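Local coordinates for BRAMP domain protein (Streptomyces davawensis, PDB 5MLD) that replaces the C-8 methyl group of riboflavin-5'-phosphate with an amino group from glutamate to make 8-amino-8-demethylriboflavin 5'-phosphate, a step in roseoflavin biosynthesis, at the interface of chains A and B and the interface of chains A and C. Coordinates in Å, arbitrary orientation; residue numbers count along the deposited sequence, not the author numbering. Chains: chain A/B/C, BRAMP domain protein.

Two ways of joining identical subunits meet on chain A of this homotetrameric, flavodoxin-like enzyme. Contact 1 pairs short C-terminal tail segments of chains A and B through backbone and charged groups. Contact 2 sets helix 183-205 and a nearby loop asparagine of chain A against helix 212-221 and loop residues of chain C, mixing apolar packing with a run of side-chain hydrogen bonds. The C-alpha centres of the two contacts lie about 56 Å apart, and they share no residue or secondary-structure element. Chain A thus meets different neighbours through separate surfaces, in keeping with a homotetramer built from more than one kind of interface.

Contact 1: the interface of chains A and B. Residues chain A 250-252; chain B 250-252.
A:Glu252 and B:Lys250 meet through the carbon stems of their side chains, an example of how charged residues can supply the apolar part of a tail-to-tail contact. The two stems run side by side in the same direction, with CG of A:Glu252 3.5 Å from CB of B:Lys250. Beyond that touch they part company: the B:Lys250 chain is bent at chi2, chi3 and chi4, and its amino group NZ ends 7.4 Å from OE2 of the A:Glu252 carboxylate. On the other flank, CG of B:Glu252 lies 4.1 Å from CA of A:Glu252, and the two valines at position 251 form an antiparallel beta bridge.

The backbone of this bridge is joined where A:Glu252 N donates to B:Lys250 O at 2.9 Å. On the opposite side of the bridge the two segments diverge, A:Lys250 O and B:Glu252 N standing 3.9 Å apart.

At the polar rim, the amino group of A:Lys250 makes a salt bridge to the carboxylate of B:Glu252, with NZ 2.9 Å from OE2. NZ sits over the flat face of the carboxylate, and its close approach to OE1, at 3.1 Å, is poorly directed. The lysine's CG sits between its backbone N and carbonyl carbon (chi1 63°), and bends at chi3 and chi4 fold the amino group back over the face of the carboxylate, which the outstretched glutamate chain brings beneath it. OE2 also clashes with the carbonyl O of A:Glu252, 2.9 Å away, since both can be expected only to accept; the exact position of the B:Glu252 carboxylate, and so the detail of the salt bridge, should be read with caution.

The same residues thus pair in two ways, with a salt bridge at one end and stem packing at the other, although the wider interface is two-fold symmetric. The patch ties together the C-terminal tails of chains A and B and may add modestly to the cohesion of the homotetramer.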
# COMPACT_ATOMS: atom_id res chain seq x y z
N LYS A 250 31.10 -0.28 19.29
CA LYS A 250 32.37 0.23 18.78
C LYS A 250 32.99 -0.83 17.88
O LYS A 250 32.95 -2.03 18.19
CB LYS A 250 33.32 0.63 19.91
CG LYS A 250 33.77 -0.49 20.84
CD LYS A 250 34.89 -0.02 21.77
CE LYS A 250 36.17 0.24 20.98
NZ LYS A 250 36.36 -0.76 19.90
N VAL A 251 33.56 -0.39 16.76
CA VAL A 251 33.98 -1.26 15.67
C VAL A 251 35.47 -1.57 15.79
O VAL A 251 36.27 -0.67 16.09
CB VAL A 251 33.63 -0.62 14.31
CG1 VAL A 251 34.40 -1.27 13.17
CG2 VAL A 251 32.13 -0.71 14.07
N GLU A 252 35.82 -2.84 15.55
CA GLU A 252 37.15 -3.45 15.70
C GLU A 252 38.34 -2.50 15.79
O GLU A 252 38.58 -1.88 16.84
CB GLU A 252 37.39 -4.42 14.55
CG GLU A 252 37.85 -5.81 14.99
CD GLU A 252 39.18 -5.79 15.72
OE1 GLU A 252 40.03 -4.94 15.40
OE2 GLU A 252 39.37 -6.64 16.61
N LYS B 250 33.75 -6.29 12.21
CA LYS B 250 33.99 -7.12 13.38
C LYS B 250 33.76 -6.28 14.63
O LYS B 250 34.32 -5.19 14.77
CB LYS B 250 35.40 -7.72 13.35
CG LYS B 250 35.53 -9.04 14.10
CD LYS B 250 34.42 -10.03 13.75
CE LYS B 250 34.32 -10.32 12.24
NZ LYS B 250 35.64 -10.55 11.61
N VAL B 251 32.91 -6.78 15.51
CA VAL B 251 32.56 -6.10 16.75
C VAL B 251 33.45 -6.64 17.86
O VAL B 251 33.94 -7.77 17.80
CB VAL B 251 31.06 -6.27 17.07
CG1 VAL B 251 30.23 -6.01 15.82
CG2 VAL B 251 30.78 -7.67 17.63
N GLU B 252 33.66 -5.82 18.89
CA GLU B 252 34.64 -6.14 19.92
C GLU B 252 34.08 -6.89 21.11
O GLU B 252 34.84 -7.21 22.04
CB GLU B 252 35.33 -4.85 20.40
CG GLU B 252 36.57 -4.52 19.60
CD GLU B 252 37.42 -3.47 20.28
OE1 GLU B 252 37.22 -3.24 21.49
OE2 GLU B 252 38.28 -2.88 19.59

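Contact 2: the interface of chains A and C. Residues chain A 159, 191, 194-195; chain C 120, 123, 210, 212, 215.
The hydroxyl of C:Tyr123 joins two asparagines of chain A, showing how one phenol can serve as both donor and acceptor across a subunit interface. It donates to the side-chain carbonyl of A:Asn159, OH to OD1 2.7 Å, approaching at 135° to the C=O and tilted 17° from the carbonyl plane. From A:Asn195, which meets the tyrosine tip to tip, ND2 donates to the same OH at 2.9 Å, with the phenol oxygen close to the amide plane. The other end of that amide accepts from C:Thr210, whose OG1 reaches OD1 at 2.7 Å, nearly along the C=O axis. Both ends of the A:Asn195 amide are therefore bonded to chain C, which fixes its rotation.

Beside this polar run, A:Ala194 CB packs 3.6 Å from C:Thr210 CG2. The threonine sets this methyl anti to its backbone N and places OG1 beside that N (chi1 -52°), turning the methyl mainly toward the alanine and the hydroxyl toward the asparagine. The A:Phe191 ring takes C:Leu212 CD2 over one face, offset toward the rim and 3.8 Å from the centroid, while C:Cys215 CB meets its edge in plane, 3.6 Å from CE1.

Behind these contacts, the other leucine methyl, CD1, lies over the centre of the C:Phe120 ring, 3.6 Å above its plane, so C:Leu212 is steadied between two rings. Helix 183-205 carries A:Phe191, A:Ala194 and A:Asn195, while helix 212-221 presents C:Leu212 and C:Cys215. By combining fitted apolar surfaces with directed hydrogen bonds, this helix-and-loop contact, repeated with the chains exchanged, would help to hold chains A and C in register within the homotetramer.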
# COMPACT_ATOMS: atom_id res chain seq x y z
N ASN A 159 -2.59 15.99 -9.88
CA ASN A 159 -3.64 15.30 -10.62
C ASN A 159 -3.05 14.55 -11.82
O ASN A 159 -3.55 14.60 -12.94
CB ASN A 159 -4.73 16.29 -11.03
CG ASN A 159 -5.32 17.02 -9.82
OD1 ASN A 159 -5.14 18.22 -9.66
ND2 ASN A 159 -5.99 16.27 -8.95
N PHE A 191 -7.18 16.65 -16.93
CA PHE A 191 -6.27 17.21 -15.93
C PHE A 191 -4.85 16.70 -16.16
O PHE A 191 -3.88 17.46 -16.20
CB PHE A 191 -6.70 16.82 -14.50
CG PHE A 191 -8.00 17.44 -14.01
CD1 PHE A 191 -8.74 18.32 -14.78
CD2 PHE A 191 -8.45 17.12 -12.74
CE1 PHE A 191 -9.92 18.86 -14.29
CE2 PHE A 191 -9.63 17.66 -12.23
CZ PHE A 191 -10.36 18.53 -13.01
N ALA A 194 -3.11 18.01 -19.39
CA ALA A 194 -2.78 19.43 -19.29
C ALA A 194 -1.59 19.65 -18.36
O ALA A 194 -0.68 20.42 -18.68
CB ALA A 194 -4.00 20.22 -18.81
N ASN A 195 -1.58 18.96 -17.22
CA ASN A 195 -0.56 19.23 -16.21
C ASN A 195 0.78 18.57 -16.55
O ASN A 195 1.83 19.19 -16.38
CB ASN A 195 -1.04 18.77 -14.82
CG ASN A 195 -2.14 19.64 -14.25
OD1 ASN A 195 -2.42 20.73 -14.75
ND2 ASN A 195 -2.76 19.16 -13.18
N PHE C 120 -7.46 24.35 -7.92
CA PHE C 120 -7.60 24.09 -6.49
C PHE C 120 -6.64 25.00 -5.73
O PHE C 120 -5.63 25.44 -6.28
CB PHE C 120 -7.33 22.62 -6.16
CG PHE C 120 -8.18 21.64 -6.94
CD1 PHE C 120 -9.46 21.97 -7.34
CD2 PHE C 120 -7.68 20.38 -7.28
CE1 PHE C 120 -10.24 21.07 -8.05
CE2 PHE C 120 -8.44 19.48 -8.00
CZ PHE C 120 -9.72 19.82 -8.38
N TYR C 123 -2.73 24.40 -5.68
CA TYR C 123 -2.01 24.29 -6.94
C TYR C 123 -0.77 25.17 -6.92
O TYR C 123 -0.74 26.23 -6.27
CB TYR C 123 -2.89 24.69 -8.12
CG TYR C 123 -3.32 23.53 -8.97
CD1 TYR C 123 -4.13 22.53 -8.44
CD2 TYR C 123 -2.94 23.42 -10.30
CE1 TYR C 123 -4.54 21.46 -9.21
CE2 TYR C 123 -3.34 22.35 -11.08
CZ TYR C 123 -4.14 21.37 -10.53
OH TYR C 123 -4.56 20.30 -11.28
N THR C 210 -3.43 25.56 -16.31
CA THR C 210 -4.57 24.67 -16.50
C THR C 210 -5.84 25.27 -15.91
O THR C 210 -5.84 25.78 -14.79
CB THR C 210 -4.30 23.32 -15.85
OG1 THR C 210 -3.03 22.84 -16.31
CG2 THR C 210 -5.40 22.33 -16.21
N LEU C 212 -9.10 24.07 -14.68
CA LEU C 212 -9.82 22.86 -14.31
C LEU C 212 -11.30 22.96 -14.65
O LEU C 212 -11.93 21.97 -15.04
CB LEU C 212 -9.62 22.58 -12.82
CG LEU C 212 -8.16 22.45 -12.36
CD1 LEU C 212 -8.12 22.18 -10.86
CD2 LEU C 212 -7.43 21.34 -13.14
N CYS C 215 -11.56 22.15 -18.33
CA CYS C 215 -11.41 20.70 -18.48
C CYS C 215 -12.69 19.98 -18.10
O CYS C 215 -13.12 19.05 -18.79
CB CYS C 215 -10.25 20.20 -17.61
SG CYS C 215 -8.59 20.66 -18.17